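PDB 5JH8: probable chitinase from Chromobacterium violaceum, which probably binds and hydrolyses chitin as a TIM-barrel glycoside hydrolase of family 18. Local coordinates for residues Ser87-Ser90 with Gln91-Asn95; Ser124-Ile127 with Gln128-Arg132; Asp194-Glu197 with Asp198-Tyr202. All coordinates share one frame; numbering follows the deposited sequence.

Contact 1 (Ser87-Ser90 with Gln91-Asn95)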
ATOM      1  N   SER A  87      21.655 -13.448   6.685  1.00 15.78           N
ATOM      2  CA  SER A  87      22.288 -13.875   7.929  1.00 16.35           C
ATOM      3  C   SER A  87      21.310 -13.994   9.088  1.00 15.32           C
ATOM      4  O   SER A  87      21.510 -14.831   9.976  1.00 16.72           O
ATOM      5  CB  SER A  87      23.422 -12.911   8.286  1.00 18.31           C
ATOM      6  OG  SER A  87      22.967 -11.570   8.362  1.00 20.42           O
ATOM      7  N   ALA A  88      20.268 -13.166   9.119  1.00 13.28           N
ATOM      8  CA  ALA A  88      19.308 -13.164  10.217  1.00 12.50           C
ATOM      9  C   ALA A  88      17.988 -13.808   9.822  1.00 11.56           C
ATOM     10  O   ALA A  88      16.974 -13.604  10.500  1.00 11.86           O
ATOM     11  CB  ALA A  88      19.078 -11.750  10.750  1.00 12.78           C
ATOM     12  N   GLN A  89      17.992 -14.607   8.753  1.00 11.58           N
ATOM     13  CA  GLN A  89      16.733 -15.148   8.261  1.00 11.91           C
ATOM     14  C   GLN A  89      16.060 -16.032   9.296  1.00 10.96           C
ATOM     15  O   GLN A  89      14.847 -15.945   9.491  1.00 10.93           O
ATOM     16  CB  GLN A  89      16.950 -15.909   6.962  1.00 14.20           C
ATOM     17  CG  GLN A  89      15.678 -16.162   6.198  1.00 17.01           C
ATOM     18  CD  GLN A  89      15.883 -17.104   5.032  1.00 19.65           C
ATOM     19  OE1 GLN A  89      15.803 -18.322   5.186  1.00 21.57           O
ATOM     20  NE2 GLN A  89      16.164 -16.546   3.855  1.00 20.09           N
ATOM     21  N   SER A  90      16.811 -16.915   9.953  1.00 11.47           N
ATOM     22  CA  SER A  90      16.144 -17.855  10.851  1.00 11.37           C
ATOM     23  C   SER A  90      15.529 -17.129  12.046  1.00 10.18           C
ATOM     24  O   SER A  90      14.448 -17.497  12.524  1.00 11.69           O
ATOM     25  CB  SER A  90      17.108 -18.951  11.308  1.00 12.14           C
ATOM     26  OG  SER A  90      18.246 -18.396  11.921  1.00 15.05           O
ATOM     27  N   GLN A  91      16.231 -16.123  12.562  1.00 10.14           N
ATOM     28  CA  GLN A  91      15.692 -15.315  13.645  1.00 10.04           C
ATOM     29  C   GLN A  91      14.473 -14.533  13.183  1.00  8.83           C
ATOM     30  O   GLN A  91      13.444 -14.511  13.865  1.00  9.43           O
ATOM     31  CB  GLN A  91      16.784 -14.367  14.150  1.00 12.55           C
ATOM     32  CG  GLN A  91      17.959 -15.058  14.801  1.00 15.28           C
ATOM     33  CD  GLN A  91      19.068 -15.418  13.835  1.00 17.31           C
ATOM     34  OE1 GLN A  91      18.902 -15.410  12.620  1.00 18.40           O
ATOM     35  NE2 GLN A  91      20.217 -15.748  14.387  1.00 18.87           N
ATOM     36  N   ALA A  92      14.572 -13.882  12.024  1.00  9.03           N
ATOM     37  CA  ALA A  92      13.474 -13.055  11.548  1.00  9.24           C
ATOM     38  C   ALA A  92      12.222 -13.875  11.317  1.00  8.61           C
ATOM     39  O   ALA A  92      11.130 -13.430  11.665  1.00  9.06           O
ATOM     40  CB  ALA A  92      13.879 -12.347  10.258  1.00 10.18           C
ATOM     41  N   VAL A  93      12.349 -15.050  10.697  1.00  8.48           N
ATOM     42  CA  VAL A  93      11.174 -15.865  10.401  1.00  8.63           C
ATOM     43  C   VAL A  93      10.505 -16.293  11.697  1.00  8.61           C
ATOM     44  O   VAL A  93       9.301 -16.104  11.891  1.00  8.84           O
ATOM     45  CB  VAL A  93      11.555 -17.072   9.529  1.00  9.45           C
ATOM     46  CG1 VAL A  93      10.413 -18.059   9.464  1.00 10.05           C
ATOM     47  CG2 VAL A  93      11.929 -16.623   8.133  1.00  9.68           C
ATOM     48  N   ALA A  94      11.288 -16.858  12.624  1.00  8.89           N
ATOM     49  CA  ALA A  94      10.694 -17.310  13.878  1.00  8.66           C
ATOM     50  C   ALA A  94      10.074 -16.151  14.640  1.00  8.25           C
ATOM     51  O   ALA A  94       9.007 -16.291  15.255  1.00  9.14           O
ATOM     52  CB  ALA A  94      11.736 -18.000  14.756  1.00  9.01           C
ATOM     53  N   ASN A  95      10.759 -15.005  14.646  1.00  8.39           N
ATOM     54  CA  ASN A  95      10.276 -13.858  15.404  1.00  8.51           C
ATOM     55  C   ASN A  95       9.013 -13.271  14.789  1.00  8.09           C
ATOM     56  O   ASN A  95       8.156 -12.780  15.517  1.00  8.56           O
ATOM     57  CB  ASN A  95      11.371 -12.799  15.532  1.00 10.03           C
ATOM     58  CG  ASN A  95      12.480 -13.226  16.483  1.00 10.79           C
ATOM     59  OD1 ASN A  95      12.284 -14.145  17.280  1.00 12.13           O
ATOM     60  ND2 ASN A  95      13.633 -12.571  16.403  1.00 11.40           N
TER
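Gln-89 and Val-93 meet one turn apart at the start of helix 89-96, on the side turned to helix 120-135. The glutamine CB leaves the backbone away from residues 91-95; with CG anti to the backbone N (chi1 -164°) and chi2 also extended, CG and the amide are then carried toward the neighbouring helix. CG lies 4.2 Å from Val-93 CG2, a loose apolar touch. At the tip OE1 lies against Val-129 CG2, while NE2 comes beside Phe-126 CA and donates a hydrogen bond to His-125 ND1 and a weak one to Ser-85 O. The same Val-93 methyl, CG2, rests 3.3 Å from Gln-89 O, the oxygen that also accepts the nearly straight bond (166°) from Val-93 N at 2.9 Å. Ala-88 stands at the N-cap position; its carbonyl O receives Ala-92 N at 2.9 Å, with Ala-92 CB tucked against that oxygen. The next rung is slacker, Ala-94 N reaching Ser-90 O at 3.2 Å from 35° above the carbonyl plane. Ala-88 brings no polar side-chain atom to the N-cap, and these three bonds across the segments are all backbone ones. Gln-89 combines an apolar shaft beside Val-93 with an amide whose NE2 is bonded to His-125 of helix 120-135, which makes its polar end part of the interhelical seam.

Contact 2 (Ser124-Ile127 with Gln128-Arg132)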
ATOM      1  N   SER A 124      13.244 -13.367  -2.222  1.00 10.55           N
ATOM      2  CA  SER A 124      12.296 -14.411  -2.590  1.00 10.42           C
ATOM      3  C   SER A 124      12.415 -15.589  -1.643  1.00 10.77           C
ATOM      4  O   SER A 124      11.404 -16.164  -1.225  1.00 11.60           O
ATOM      5  CB  SER A 124      12.570 -14.880  -4.013  1.00 11.35           C
ATOM      6  OG  SER A 124      12.302 -13.829  -4.910  1.00 11.93           O
ATOM      7  N   HIS A 125      13.654 -15.971  -1.314  1.00 11.15           N
ATOM      8  CA  HIS A 125      13.870 -17.112  -0.437  1.00 11.65           C
ATOM      9  C   HIS A 125      13.348 -16.831   0.964  1.00 10.81           C
ATOM     10  O   HIS A 125      12.671 -17.675   1.561  1.00 11.11           O
ATOM     11  CB  HIS A 125      15.351 -17.495  -0.409  1.00 12.89           C
ATOM     12  CG  HIS A 125      15.629 -18.699   0.430  1.00 16.21           C
ATOM     13  ND1 HIS A 125      16.246 -18.610   1.654  1.00 18.43           N
ATOM     14  CD2 HIS A 125      15.325 -20.006   0.255  1.00 18.43           C
ATOM     15  CE1 HIS A 125      16.344 -19.813   2.187  1.00 18.22           C
ATOM     16  NE2 HIS A 125      15.797 -20.681   1.356  1.00 18.36           N
ATOM     17  N   PHE A 126      13.618 -15.634   1.486  1.00 10.54           N
ATOM     18  CA  PHE A 126      13.080 -15.242   2.789  1.00 10.55           C
ATOM     19  C   PHE A 126      11.567 -15.368   2.814  1.00  9.45           C
ATOM     20  O   PHE A 126      10.997 -15.922   3.760  1.00  9.70           O
ATOM     21  CB  PHE A 126      13.522 -13.815   3.108  1.00 10.79           C
ATOM     22  CG  PHE A 126      12.766 -13.158   4.246  1.00 10.30           C
ATOM     23  CD1 PHE A 126      12.820 -13.655   5.534  1.00 11.54           C
ATOM     24  CD2 PHE A 126      11.998 -12.021   4.021  1.00 11.15           C
ATOM     25  CE1 PHE A 126      12.113 -13.031   6.555  1.00 11.92           C
ATOM     26  CE2 PHE A 126      11.308 -11.408   5.039  1.00 11.30           C
ATOM     27  CZ  PHE A 126      11.363 -11.907   6.298  1.00 11.55           C
ATOM     28  N   ILE A 127      10.898 -14.865   1.775  1.00  9.11           N
ATOM     29  CA  ILE A 127       9.443 -14.921   1.707  1.00  9.15           C
ATOM     30  C   ILE A 127       8.951 -16.360   1.570  1.00  9.21           C
ATOM     31  O   ILE A 127       7.931 -16.726   2.160  1.00  8.91           O
ATOM     32  CB  ILE A 127       8.961 -13.984   0.582  1.00  9.24           C
ATOM     33  CG1 ILE A 127       9.237 -12.518   0.969  1.00  9.36           C
ATOM     34  CG2 ILE A 127       7.497 -14.218   0.263  1.00  9.54           C
ATOM     35  CD1 ILE A 127       8.639 -12.060   2.289  1.00  9.24           C
ATOM     36  N   GLN A 128       9.667 -17.206   0.834  1.00  9.49           N
ATOM     37  CA  GLN A 128       9.309 -18.624   0.766  1.00 10.16           C
ATOM     38  C   GLN A 128       9.340 -19.276   2.146  1.00 10.15           C
ATOM     39  O   GLN A 128       8.406 -19.993   2.544  1.00 10.45           O
ATOM     40  CB  GLN A 128      10.280 -19.347  -0.168  1.00 12.33           C
ATOM     41  CG  GLN A 128      10.084 -19.023  -1.633  1.00 14.09           C
ATOM     42  CD  GLN A 128      11.247 -19.482  -2.512  1.00 15.73           C
ATOM     43  OE1 GLN A 128      12.311 -19.860  -2.019  1.00 17.87           O
ATOM     44  NE2 GLN A 128      11.050 -19.422  -3.820  1.00 17.35           N
ATOM     45  N   VAL A 129      10.435 -19.068   2.873  1.00 10.45           N
ATOM     46  CA  VAL A 129      10.591 -19.672   4.189  1.00 10.14           C
ATOM     47  C   VAL A 129       9.560 -19.108   5.157  1.00  9.31           C
ATOM     48  O   VAL A 129       8.945 -19.848   5.927  1.00 10.39           O
ATOM     49  CB  VAL A 129      12.036 -19.468   4.690  1.00 11.79           C
ATOM     50  CG1 VAL A 129      12.204 -19.950   6.125  1.00 11.61           C
ATOM     51  CG2 VAL A 129      13.019 -20.158   3.770  1.00 13.27           C
ATOM     52  N   LEU A 130       9.352 -17.795   5.117  1.00  8.54           N
ATOM     53  CA  LEU A 130       8.402 -17.148   6.003  1.00  8.54           C
ATOM     54  C   LEU A 130       6.988 -17.628   5.727  1.00  8.28           C
ATOM     55  O   LEU A 130       6.223 -17.915   6.659  1.00  9.12           O
ATOM     56  CB  LEU A 130       8.509 -15.631   5.845  1.00  7.88           C
ATOM     57  CG  LEU A 130       7.535 -14.819   6.692  1.00  7.30           C
ATOM     58  CD1 LEU A 130       7.724 -15.051   8.171  1.00  8.83           C
ATOM     59  CD2 LEU A 130       7.619 -13.344   6.329  1.00  8.38           C
ATOM     60  N   GLY A 131       6.617 -17.727   4.449  1.00  8.71           N
ATOM     61  CA  GLY A 131       5.285 -18.209   4.119  1.00  9.11           C
ATOM     62  C   GLY A 131       5.033 -19.612   4.643  1.00  9.43           C
ATOM     63  O   GLY A 131       3.987 -19.901   5.233  1.00  9.53           O
ATOM     64  N   ARG A 132       6.005 -20.507   4.474  1.00  9.34           N
ATOM     65  CA  ARG A 132       5.834 -21.858   4.988  1.00 10.42           C
ATOM     66  C   ARG A 132       5.705 -21.855   6.508  1.00 10.70           C
ATOM     67  O   ARG A 132       4.881 -22.582   7.067  1.00 10.84           O
ATOM     68  CB  ARG A 132       6.989 -22.743   4.531  1.00 13.32           C
ATOM     69  CG  ARG A 132       6.912 -23.192   3.072  1.00 16.62           C
ATOM     70  CD  ARG A 132       7.938 -24.271   2.751  1.00 18.88           C
ATOM     71  NE  ARG A 132       9.309 -23.770   2.757  1.00 20.78           N
ATOM     72  CZ  ARG A 132       9.920 -23.225   1.706  1.00 22.70           C
ATOM     73  NH1 ARG A 132       9.295 -23.091   0.541  1.00 23.53           N
ATOM     74  NH2 ARG A 132      11.166 -22.803   1.825  1.00 23.63           N
TER
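Gln-128 folds back on Ser-124 within helix 120-135, one of the outer helices of the TIM barrel, following strand 107-111 and preceding strand 142-146. Its CG, beside the backbone N (chi1 -72°), comes within 3.2 Å of Ser-124 O, the same carbonyl that accepts the Gln-128 N-H. Further out, OE1 approaches His-125 CD2 at 3.8 Å, and the amide stands nearly upright to the imidazole, 79° between planes. Val-129 follows with a CH-pi contact: CG2 sits over one face of the His-125 ring, 3.9 Å from the centroid and displaced toward the rim, while ND1 of that ring is hydrogen-bonded to Gln-89 of helix 89-96. Leu-130 turns to the buried side, where its side chain runs alongside that of Phe-126 and CD2 lies 4.0 Å from CZ of that ring. The same CD2 is more distantly packed on Ile-127, on a flank where Leu-141 closes over both aliphatic residues and Ile-127 meets Leu-166 and Ala-169 of helix 163-169. Gly-131 completes the turn with a backbone hydrogen bond, its N 2.8 Å from Ile-127 O.

Contact 3 (Asp194-Glu197 with Asp198-Tyr202)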
ATOM      1  N   ASP A 194      -4.332   3.471 -16.552  1.00  9.22           N
ATOM      2  CA  ASP A 194      -3.604   2.823 -17.643  1.00  9.90           C
ATOM      3  C   ASP A 194      -2.346   2.134 -17.108  1.00  9.61           C
ATOM      4  O   ASP A 194      -2.082   0.962 -17.401  1.00  9.65           O
ATOM      5  CB  ASP A 194      -3.316   3.827 -18.770  1.00 11.74           C
ATOM      6  CG  ASP A 194      -2.574   5.087 -18.324  1.00 12.80           C
ATOM      7  OD1 ASP A 194      -2.484   5.414 -17.132  1.00 12.07           O
ATOM      8  OD2 ASP A 194      -2.084   5.791 -19.239  1.00 15.09           O
ATOM      9  N   TRP A 195      -1.584   2.852 -16.289  1.00  9.21           N
ATOM     10  CA  TRP A 195      -0.421   2.301 -15.600  1.00  8.45           C
ATOM     11  C   TRP A 195      -0.815   1.154 -14.675  1.00  8.09           C
ATOM     12  O   TRP A 195      -0.158   0.106 -14.653  1.00  8.41           O
ATOM     13  CB  TRP A 195       0.226   3.461 -14.841  1.00  8.88           C
ATOM     14  CG  TRP A 195       1.310   3.148 -13.887  1.00  8.35           C
ATOM     15  CD1 TRP A 195       2.621   2.932 -14.192  1.00  9.20           C
ATOM     16  CD2 TRP A 195       1.222   3.104 -12.451  1.00  8.13           C
ATOM     17  NE1 TRP A 195       3.357   2.741 -13.047  1.00  9.23           N
ATOM     18  CE2 TRP A 195       2.518   2.829 -11.963  1.00  8.08           C
ATOM     19  CE3 TRP A 195       0.176   3.272 -11.534  1.00  7.74           C
ATOM     20  CZ2 TRP A 195       2.793   2.718 -10.591  1.00  8.53           C
ATOM     21  CZ3 TRP A 195       0.453   3.168 -10.183  1.00  7.56           C
ATOM     22  CH2 TRP A 195       1.753   2.896  -9.722  1.00  7.82           C
HETATM   23  N   MSE A 196      -1.884   1.334 -13.897  1.00  8.03           N
HETATM   24  CA  MSE A 196      -2.372   0.307 -12.991  1.00  8.35           C
HETATM   25  C   MSE A 196      -2.728  -0.954 -13.759  1.00  8.15           C
HETATM   26  O   MSE A 196      -2.389  -2.040 -13.317  1.00  8.70           O
HETATM   27  CB  MSE A 196      -3.582   0.817 -12.194  1.00  8.12           C
HETATM   28  CG  MSE A 196      -4.115  -0.203 -11.212  1.00  7.30           C
HETATM   29 SE   MSE A 196      -5.627   0.489 -10.187  1.00  7.91          SE
HETATM   30  CE  MSE A 196      -4.762   1.993  -9.315  1.00  7.86           C
ATOM     31  N   GLU A 197      -3.436  -0.810 -14.883  1.00  8.82           N
ATOM     32  CA  GLU A 197      -3.818  -1.981 -15.666  1.00  9.82           C
ATOM     33  C   GLU A 197      -2.596  -2.668 -16.258  1.00  9.38           C
ATOM     34  O   GLU A 197      -2.527  -3.904 -16.289  1.00 10.35           O
ATOM     35  CB  GLU A 197      -4.816  -1.589 -16.743  1.00 11.95           C
ATOM     36  CG  GLU A 197      -6.187  -1.287 -16.153  1.00 15.63           C
ATOM     37  CD  GLU A 197      -7.157  -0.678 -17.136  1.00 21.69           C
ATOM     38  OE1 GLU A 197      -6.986  -0.886 -18.356  1.00 23.28           O
ATOM     39  OE2 GLU A 197      -8.095   0.016 -16.681  1.00 24.71           O
ATOM     40  N   ASP A 198      -1.613  -1.893 -16.730  1.00  9.54           N
ATOM     41  CA  ASP A 198      -0.373  -2.515 -17.177  1.00  9.65           C
ATOM     42  C   ASP A 198       0.280  -3.285 -16.040  1.00  9.49           C
ATOM     43  O   ASP A 198       0.791  -4.393 -16.234  1.00  9.84           O
ATOM     44  CB  ASP A 198       0.617  -1.473 -17.699  1.00 10.13           C
ATOM     45  CG  ASP A 198       0.204  -0.848 -19.017  1.00 13.18           C
ATOM     46  OD1 ASP A 198      -0.661  -1.402 -19.727  1.00 14.30           O
ATOM     47  OD2 ASP A 198       0.787   0.191 -19.382  1.00 14.51           O
ATOM     48  N   ASP A 199       0.294  -2.693 -14.843  1.00  8.78           N
ATOM     49  CA  ASP A 199       0.912  -3.357 -13.704  1.00  8.46           C
ATOM     50  C   ASP A 199       0.160  -4.630 -13.328  1.00  8.33           C
ATOM     51  O   ASP A 199       0.779  -5.652 -13.005  1.00  9.13           O
ATOM     52  CB  ASP A 199       0.916  -2.426 -12.490  1.00  8.56           C
ATOM     53  CG  ASP A 199       1.655  -1.122 -12.691  1.00  9.28           C
ATOM     54  OD1 ASP A 199       2.564  -1.028 -13.533  1.00 10.48           O
ATOM     55  OD2 ASP A 199       1.321  -0.188 -11.902  1.00 10.74           O
ATOM     56  N   LEU A 200      -1.179  -4.582 -13.354  1.00  8.54           N
ATOM     57  CA  LEU A 200      -1.989  -5.749 -13.014  1.00  8.91           C
ATOM     58  C   LEU A 200      -1.882  -6.833 -14.077  1.00  9.39           C
ATOM     59  O   LEU A 200      -1.826  -8.018 -13.742  1.00  9.82           O
ATOM     60  CB  LEU A 200      -3.435  -5.332 -12.785  1.00  9.24           C
ATOM     61  CG  LEU A 200      -3.673  -4.508 -11.512  1.00  9.26           C
ATOM     62  CD1 LEU A 200      -5.111  -4.024 -11.496  1.00  9.66           C
ATOM     63  CD2 LEU A 200      -3.379  -5.300 -10.257  1.00 10.11           C
ATOM     64  N   ASP A 201      -1.824  -6.457 -15.358  1.00  9.85           N
ATOM     65  CA  ASP A 201      -1.601  -7.450 -16.409  1.00 10.21           C
ATOM     66  C   ASP A 201      -0.315  -8.211 -16.128  1.00  9.95           C
ATOM     67  O   ASP A 201      -0.245  -9.438 -16.260  1.00 11.28           O
ATOM     68  CB  ASP A 201      -1.445  -6.754 -17.769  1.00 11.95           C
ATOM     69  CG  ASP A 201      -2.729  -6.175 -18.328  1.00 13.95           C
ATOM     70  OD1 ASP A 201      -3.804  -6.424 -17.783  1.00 14.17           O
ATOM     71  OD2 ASP A 201      -2.646  -5.495 -19.372  1.00 14.99           O
ATOM     72  N   TYR A 202       0.740  -7.474 -15.790  1.00  9.90           N
ATOM     73  CA  TYR A 202       2.032  -8.072 -15.501  1.00 10.55           C
ATOM     74  C   TYR A 202       1.928  -9.006 -14.303  1.00  9.31           C
ATOM     75  O   TYR A 202       2.437 -10.132 -14.324  1.00  9.90           O
ATOM     76  CB  TYR A 202       3.034  -6.938 -15.245  1.00 10.26           C
ATOM     77  CG  TYR A 202       4.415  -7.367 -14.806  1.00 10.44           C
ATOM     78  CD1 TYR A 202       5.383  -7.702 -15.726  1.00 11.07           C
ATOM     79  CD2 TYR A 202       4.746  -7.426 -13.462  1.00 10.07           C
ATOM     80  CE1 TYR A 202       6.630  -8.102 -15.316  1.00 11.20           C
ATOM     81  CE2 TYR A 202       5.993  -7.833 -13.039  1.00 10.36           C
ATOM     82  CZ  TYR A 202       6.932  -8.154 -13.971  1.00 11.39           C
ATOM     83  OH  TYR A 202       8.171  -8.565 -13.540  1.00 11.36           O
TER
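Asp-199 presses its carboxylate onto the indole of Trp-195, and this is where the turn is tightest. OD2 stands 3.2 Å above the ring plane over its centre, nearest to CE2, and the carboxylate is almost perpendicular to the indole at 82°. With Trp-195 CG anti to its backbone N (chi1 171°), the indole stands out from the helix and turns one face toward the following turn; Asp-199, its CG beside the backbone N (chi1 -59°), brings the carboxylate back to that face. Trp-195 O faces the carboxylate carbon, Asp-199 CG, at 2.9 Å, with both carboxylate oxygens close and no hydrogen bond. Such electron-rich surroundings may favour a protonated aspartate. On another buried flank Met-196, present as selenomethionine, runs beside Leu-200, CG to CD1 4.0 Å. Toward solvent the charged ends keep apart, Asp-194 OD2 and Asp-198 OD2 lying 6.3 Å from each other, and Asp-201 OD1 is hydrogen-bonded to Tyr-289 OH. Four regular backbone bonds, from Asp-198 N to Asp-201 N, run beneath both sides. A mostly apolar flank, Met-196 and Leu-200, turned to strand 212-222 and helix 276-289, with several acidic residues toward solvent, suits the helix of a TIM-barrel beta-alpha-beta unit, here strand 172-176, helix 193-206 and strand 212-222.

How the contacts relate
Contacts 1 and 2 belong to adjoining helices on the same side of the chain's centre, their own centres 11 Å apart. They touch directly: besides the contacts of the Gln-89 amide, Val-93 CG2 packs on Val-129 CG1 at 3.9 Å. Val-129 thus meets His-125 through CG2 in its own helix and Val-93 through CG1 in helix 89-96. Contact 3 is remote, its nearest atoms about 21 Å from contact 1 and about 11 Å from contact 2. It lies nearest the occupied pocket: the Trp-195 side chain is about 10 Å from the bound selenium-containing amino acid and about 11 Å from the bound histidine, against about 14 Å from the Ile-127 side chain to that histidine, which Asp-111 and Glu-113 help surround.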